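Local coordinates for protein alkyl hydroperoxide reductase AhpD (Deinococcus radiodurans R1, PDB 6K40) that probably acts as a peroxiredoxin-like alkyl hydroperoxide reductase of the AhpD type, contributing to the antioxidant defence of its bacterium, at residues 25-33 / 47-58. Numbering follows the deposited sequence.
Sequences AHEGVKKLW and FRAQALNGEQFL
The indole of Trp33 lies between Arg48 and Val29: Arg48 brings NH1 over one face, its guanidinium turned 58° from the indole plane and its CZ 4.7 Å from the centroid of the six-membered ring in a cation-pi contact, while Val29 CG1 lies over the opposite face. At the indole edge, in the ring plane, NE1 donates to Phe47 O (2.9 Å, 167°), which it meets from above the carbonyl plane; this nearly straight bond holds the orientation of the ring. Alongside, Leu32 sets CD2 over the centre of the Phe47 ring, 4.0 Å from its centroid, and the same methyl touches the edge of Phe57 at CE2 (3.6 Å). The His26 ring carries Leu58 CD1 over one face and works at both nitrogens. His26 is the N-cap of helix 27-40; its CG, anti to the backbone N, lets ND1 accept from Gly28 N, a capping bond in the ring plane, leaving NE2 to donate to Glu55 OE2 (2.7 Å) along a bent path, 133°. Gly54, without a side chain, allows its CA within 5.6 Å of His26 CA, and a water joins His26 N to Ala51 O. Thus N-capped helix 27-40 packs on helices 45-49 and 54-69 of this all-helical AhpD-like protein.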
ATOM      1  N   ALA A  25     -14.669  17.877 -25.701  1.00 29.82           N
ATOM      2  CA  ALA A  25     -15.313  17.042 -24.698  1.00 27.88           C
ATOM      3  C   ALA A  25     -16.828  17.093 -24.852  1.00 27.86           C
ATOM      4  O   ALA A  25     -17.395  18.077 -25.334  1.00 29.01           O
ATOM      5  CB  ALA A  25     -14.924  17.477 -23.285  1.00 24.86           C
ATOM      6  N   HIS A  26     -17.476  15.998 -24.464  1.00 24.64           N
ATOM      7  CA  HIS A  26     -18.925  15.984 -24.338  1.00 25.03           C
ATOM      8  C   HIS A  26     -19.351  17.093 -23.381  1.00 26.70           C
ATOM      9  O   HIS A  26     -18.649  17.406 -22.416  1.00 29.39           O
ATOM     10  CB  HIS A  26     -19.360  14.611 -23.816  1.00 25.60           C
ATOM     11  CG  HIS A  26     -20.815  14.309 -23.987  1.00 27.21           C
ATOM     12  ND1 HIS A  26     -21.801  14.960 -23.277  1.00 28.13           N
ATOM     13  CD2 HIS A  26     -21.449  13.387 -24.749  1.00 27.65           C
ATOM     14  CE1 HIS A  26     -22.980  14.472 -23.615  1.00 28.59           C
ATOM     15  NE2 HIS A  26     -22.794  13.515 -24.506  1.00 27.90           N
ATOM     16  N   GLU A  27     -20.522  17.688 -23.630  1.00 26.06           N
ATOM     17  CA  GLU A  27     -20.921  18.818 -22.792  1.00 24.67           C
ATOM     18  C   GLU A  27     -21.422  18.385 -21.417  1.00 22.57           C
ATOM     19  O   GLU A  27     -21.427  19.199 -20.481  1.00 21.36           O
ATOM     20  CB  GLU A  27     -21.994  19.646 -23.501  1.00 26.36           C
ATOM     21  CG  GLU A  27     -21.543  20.261 -24.824  1.00 30.00           C
ATOM     22  CD  GLU A  27     -20.489  21.347 -24.660  1.00 32.31           C
ATOM     23  OE1 GLU A  27     -20.445  21.988 -23.588  1.00 32.70           O
ATOM     24  OE2 GLU A  27     -19.712  21.569 -25.614  1.00 33.45           O
ATOM     25  N   GLY A  28     -21.692  17.097 -21.227  1.00 24.88           N
ATOM     26  CA  GLY A  28     -22.109  16.632 -19.921  1.00 23.65           C
ATOM     27  C   GLY A  28     -20.867  16.285 -19.136  1.00 23.70           C
ATOM     28  O   GLY A  28     -20.825  16.439 -17.911  1.00 24.61           O
ATOM     29  N   VAL A  29     -19.821  15.879 -19.857  1.00 22.21           N
ATOM     30  CA  VAL A  29     -18.508  15.744 -19.238  1.00 21.67           C
ATOM     31  C   VAL A  29     -18.029  17.099 -18.730  1.00 21.10           C
ATOM     32  O   VAL A  29     -17.488  17.207 -17.625  1.00 21.08           O
ATOM     33  CB  VAL A  29     -17.506  15.121 -20.227  1.00 20.13           C
ATOM     34  CG1 VAL A  29     -16.109  15.146 -19.642  1.00 16.38           C
ATOM     35  CG2 VAL A  29     -17.918  13.699 -20.567  1.00 18.82           C
ATOM     36  N   LYS A  30     -18.222  18.155 -19.525  1.00 22.01           N
ATOM     37  CA  LYS A  30     -17.826  19.489 -19.078  1.00 22.32           C
ATOM     38  C   LYS A  30     -18.681  19.961 -17.907  1.00 22.36           C
ATOM     39  O   LYS A  30     -18.174  20.620 -16.987  1.00 23.18           O
ATOM     40  CB  LYS A  30     -17.903  20.477 -20.243  1.00 22.49           C
ATOM     41  CG  LYS A  30     -16.752  20.356 -21.227  1.00 24.64           C
ATOM     42  CD  LYS A  30     -17.210  20.607 -22.653  1.00 27.01           C
ATOM     43  CE  LYS A  30     -17.049  22.065 -23.040  1.00 27.99           C
ATOM     44  NZ  LYS A  30     -17.237  22.264 -24.505  1.00 30.17           N
ATOM     45  N   LYS A  31     -19.973  19.619 -17.904  1.00 22.04           N
ATOM     46  CA  LYS A  31     -20.800  20.002 -16.764  1.00 24.08           C
ATOM     47  C   LYS A  31     -20.352  19.281 -15.497  1.00 24.69           C
ATOM     48  O   LYS A  31     -20.314  19.876 -14.410  1.00 24.55           O
ATOM     49  CB  LYS A  31     -22.273  19.707 -17.058  1.00 26.07           C
ATOM     50  CG  LYS A  31     -23.215  20.108 -15.934  1.00 30.37           C
ATOM     51  CD  LYS A  31     -24.674  19.910 -16.322  1.00 33.45           C
ATOM     52  CE  LYS A  31     -25.115  18.467 -16.122  1.00 35.27           C
ATOM     53  NZ  LYS A  31     -24.834  17.620 -17.315  1.00 37.10           N
ATOM     54  N   LEU A  32     -19.944  18.015 -15.628  1.00 25.24           N
ATOM     55  CA  LEU A  32     -19.426  17.291 -14.472  1.00 24.41           C
ATOM     56  C   LEU A  32     -18.083  17.854 -14.024  1.00 23.11           C
ATOM     57  O   LEU A  32     -17.806  17.920 -12.823  1.00 22.24           O
ATOM     58  CB  LEU A  32     -19.302  15.802 -14.794  1.00 24.57           C
ATOM     59  CG  LEU A  32     -18.725  14.938 -13.672  1.00 24.55           C
ATOM     60  CD1 LEU A  32     -19.644  14.951 -12.457  1.00 24.21           C
ATOM     61  CD2 LEU A  32     -18.474  13.517 -14.154  1.00 24.33           C
ATOM     62  N   TRP A  33     -17.241  18.272 -14.971  1.00 22.71           N
ATOM     63  CA  TRP A  33     -15.983  18.928 -14.624  1.00 23.60           C
ATOM     64  C   TRP A  33     -16.233  20.178 -13.788  1.00 23.95           C
ATOM     65  O   TRP A  33     -15.582  20.399 -12.758  1.00 23.21           O
ATOM     66  CB  TRP A  33     -15.215  19.282 -15.899  1.00 24.41           C
ATOM     67  CG  TRP A  33     -14.606  18.109 -16.604  1.00 23.60           C
ATOM     68  CD1 TRP A  33     -14.602  16.810 -16.186  1.00 23.37           C
ATOM     69  CD2 TRP A  33     -13.904  18.130 -17.851  1.00 22.61           C
ATOM     70  NE1 TRP A  33     -13.941  16.021 -17.097  1.00 21.97           N
ATOM     71  CE2 TRP A  33     -13.501  16.809 -18.127  1.00 22.13           C
ATOM     72  CE3 TRP A  33     -13.574  19.140 -18.760  1.00 22.17           C
ATOM     73  CZ2 TRP A  33     -12.787  16.470 -19.275  1.00 21.89           C
ATOM     74  CZ3 TRP A  33     -12.864  18.801 -19.898  1.00 22.37           C
ATOM     75  CH2 TRP A  33     -12.479  17.478 -20.146  1.00 21.31           C
ATOM     76  N   PHE A  47     -12.056  11.705 -14.289  1.00 24.07           N
ATOM     77  CA  PHE A  47     -13.105  12.417 -15.013  1.00 24.90           C
ATOM     78  C   PHE A  47     -12.598  12.972 -16.335  1.00 25.48           C
ATOM     79  O   PHE A  47     -13.391  13.202 -17.254  1.00 24.07           O
ATOM     80  CB  PHE A  47     -13.663  13.557 -14.156  1.00 23.89           C
ATOM     81  CG  PHE A  47     -14.505  13.098 -12.998  1.00 21.21           C
ATOM     82  CD1 PHE A  47     -14.820  11.760 -12.831  1.00 19.31           C
ATOM     83  CD2 PHE A  47     -14.984  14.014 -12.074  1.00 20.71           C
ATOM     84  CE1 PHE A  47     -15.596  11.343 -11.761  1.00 18.56           C
ATOM     85  CE2 PHE A  47     -15.758  13.606 -11.006  1.00 19.44           C
ATOM     86  CZ  PHE A  47     -16.066  12.268 -10.850  1.00 18.45           C
ATOM     87  N   ARG A  48     -11.294  13.224 -16.440  1.00 25.43           N
ATOM     88  CA  ARG A  48     -10.704  13.672 -17.694  1.00 26.38           C
ATOM     89  C   ARG A  48     -10.311  12.496 -18.579  1.00 25.67           C
ATOM     90  O   ARG A  48     -10.611  12.487 -19.776  1.00 26.20           O
ATOM     91  CB  ARG A  48      -9.477  14.547 -17.426  1.00 28.06           C
ATOM     92  CG  ARG A  48      -9.763  15.831 -16.672  1.00 29.93           C
ATOM     93  CD  ARG A  48      -8.615  16.814 -16.836  1.00 30.97           C
ATOM     94  NE  ARG A  48      -8.799  18.008 -16.019  1.00 32.62           N
ATOM     95  CZ  ARG A  48      -9.548  19.048 -16.371  1.00 34.53           C
ATOM     96  NH1 ARG A  48     -10.191  19.049 -17.530  1.00 33.76           N
ATOM     97  NH2 ARG A  48      -9.655  20.092 -15.560  1.00 36.71           N
ATOM     98  N   ALA A  49      -9.654  11.493 -17.995  1.00 23.34           N
ATOM     99  CA  ALA A  49      -9.075  10.421 -18.796  1.00 21.87           C
ATOM    100  C   ALA A  49     -10.144   9.472 -19.326  1.00 22.73           C
ATOM    101  O   ALA A  49     -10.198   9.197 -20.531  1.00 23.52           O
ATOM    102  CB  ALA A  49      -8.037   9.663 -17.971  1.00 21.28           C
ATOM    103  N   GLN A  50     -11.002   8.951 -18.444  1.00 22.55           N
ATOM    104  CA  GLN A  50     -11.981   7.960 -18.869  1.00 20.38           C
ATOM    105  C   GLN A  50     -13.103   8.553 -19.709  1.00 21.77           C
ATOM    106  O   GLN A  50     -13.859   7.794 -20.325  1.00 22.25           O
ATOM    107  CB  GLN A  50     -12.570   7.264 -17.644  1.00 20.44           C
ATOM    108  CG  GLN A  50     -13.040   5.849 -17.901  1.00 20.11           C
ATOM    109  CD  GLN A  50     -13.463   5.151 -16.627  1.00 19.81           C
ATOM    110  OE1 GLN A  50     -12.712   5.112 -15.651  1.00 20.05           O
ATOM    111  NE2 GLN A  50     -14.670   4.599 -16.626  1.00 19.75           N
ATOM    112  N   ALA A  51     -13.226   9.876 -19.761  1.00 22.96           N
ATOM    113  CA  ALA A  51     -14.333  10.522 -20.452  1.00 23.80           C
ATOM    114  C   ALA A  51     -14.121  10.628 -21.957  1.00 24.84           C
ATOM    115  O   ALA A  51     -14.900  11.320 -22.621  1.00 26.00           O
ATOM    116  CB  ALA A  51     -14.580  11.913 -19.868  1.00 22.51           C
ATOM    117  N   LEU A  52     -13.099   9.967 -22.507  1.00 23.96           N
ATOM    118  CA  LEU A  52     -12.880  10.018 -23.949  1.00 23.42           C
ATOM    119  C   LEU A  52     -14.093   9.491 -24.707  1.00 22.02           C
ATOM    120  O   LEU A  52     -14.430   9.998 -25.782  1.00 22.43           O
ATOM    121  CB  LEU A  52     -11.626   9.223 -24.316  1.00 24.55           C
ATOM    122  CG  LEU A  52     -11.234   9.183 -25.795  1.00 24.69           C
ATOM    123  CD1 LEU A  52     -10.716  10.538 -26.252  1.00 25.83           C
ATOM    124  CD2 LEU A  52     -10.202   8.094 -26.050  1.00 22.76           C
ATOM    125  N   ASN A  53     -14.758   8.469 -24.164  1.00 23.20           N
ATOM    126  CA  ASN A  53     -16.042   7.983 -24.674  1.00 22.33           C
ATOM    127  C   ASN A  53     -17.135   8.563 -23.780  1.00 20.58           C
ATOM    128  O   ASN A  53     -17.435   8.016 -22.716  1.00 21.59           O
ATOM    129  CB  ASN A  53     -16.078   6.458 -24.700  1.00 23.26           C
ATOM    130  CG  ASN A  53     -15.109   5.870 -25.706  1.00 23.91           C
ATOM    131  OD1 ASN A  53     -14.496   6.597 -26.486  1.00 24.92           O
ATOM    132  ND2 ASN A  53     -14.965   4.549 -25.695  1.00 23.09           N
ATOM    133  N   GLY A  54     -17.731   9.670 -24.222  1.00 18.94           N
ATOM    134  CA  GLY A  54     -18.635  10.472 -23.412  1.00 19.48           C
ATOM    135  C   GLY A  54     -19.817   9.778 -22.761  1.00 21.43           C
ATOM    136  O   GLY A  54     -19.945   9.791 -21.531  1.00 22.36           O
ATOM    137  N   GLU A  55     -20.698   9.183 -23.571  1.00 20.02           N
ATOM    138  CA  GLU A  55     -21.920   8.600 -23.024  1.00 21.19           C
ATOM    139  C   GLU A  55     -21.614   7.391 -22.152  1.00 19.65           C
ATOM    140  O   GLU A  55     -22.249   7.192 -21.105  1.00 17.06           O
ATOM    141  CB  GLU A  55     -22.868   8.220 -24.159  1.00 23.27           C
ATOM    142  CG  GLU A  55     -23.416   9.414 -24.915  1.00 28.35           C
ATOM    143  CD  GLU A  55     -24.413  10.211 -24.094  1.00 33.47           C
ATOM    144  OE1 GLU A  55     -25.042   9.627 -23.183  1.00 35.08           O
ATOM    145  OE2 GLU A  55     -24.563  11.425 -24.353  1.00 34.94           O
ATOM    146  N   GLN A  56     -20.637   6.579 -22.561  1.00 20.38           N
ATOM    147  CA  GLN A  56     -20.225   5.454 -21.733  1.00 21.16           C
ATOM    148  C   GLN A  56     -19.706   5.938 -20.388  1.00 19.98           C
ATOM    149  O   GLN A  56     -20.048   5.374 -19.342  1.00 19.86           O
ATOM    150  CB  GLN A  56     -19.163   4.625 -22.454  1.00 21.24           C
ATOM    151  CG  GLN A  56     -19.695   3.824 -23.628  1.00 22.78           C
ATOM    152  CD  GLN A  56     -18.589   3.170 -24.429  1.00 24.66           C
ATOM    153  OE1 GLN A  56     -17.406   3.370 -24.153  1.00 24.97           O
ATOM    154  NE2 GLN A  56     -18.967   2.380 -25.428  1.00 24.31           N
ATOM    155  N   PHE A  57     -18.894   6.998 -20.396  1.00 18.70           N
ATOM    156  CA  PHE A  57     -18.386   7.541 -19.142  1.00 19.80           C
ATOM    157  C   PHE A  57     -19.512   8.073 -18.266  1.00 22.32           C
ATOM    158  O   PHE A  57     -19.495   7.888 -17.046  1.00 22.69           O
ATOM    159  CB  PHE A  57     -17.368   8.648 -19.406  1.00 20.35           C
ATOM    160  CG  PHE A  57     -16.990   9.413 -18.172  1.00 20.14           C
ATOM    161  CD1 PHE A  57     -16.082   8.885 -17.268  1.00 19.12           C
ATOM    162  CD2 PHE A  57     -17.564  10.646 -17.900  1.00 19.42           C
ATOM    163  CE1 PHE A  57     -15.742   9.577 -16.126  1.00 19.17           C
ATOM    164  CE2 PHE A  57     -17.226  11.344 -16.758  1.00 18.76           C
ATOM    165  CZ  PHE A  57     -16.315  10.809 -15.871  1.00 19.74           C
ATOM    166  N   LEU A  58     -20.495   8.749 -18.865  1.00 22.43           N
ATOM    167  CA  LEU A  58     -21.564   9.328 -18.058  1.00 20.12           C
ATOM    168  C   LEU A  58     -22.433   8.243 -17.434  1.00 19.27           C
ATOM    169  O   LEU A  58     -22.828   8.352 -16.265  1.00 20.59           O
ATOM    170  CB  LEU A  58     -22.400  10.290 -18.902  1.00 20.01           C
ATOM    171  CG  LEU A  58     -21.701  11.616 -19.210  1.00 21.22           C
ATOM    172  CD1 LEU A  58     -22.468  12.407 -20.260  1.00 21.11           C
ATOM    173  CD2 LEU A  58     -21.510  12.439 -17.942  1.00 22.20           C
TER
HETATM  174  O   HOH W   1     -15.797  13.522 -24.307  1.00 28.16           O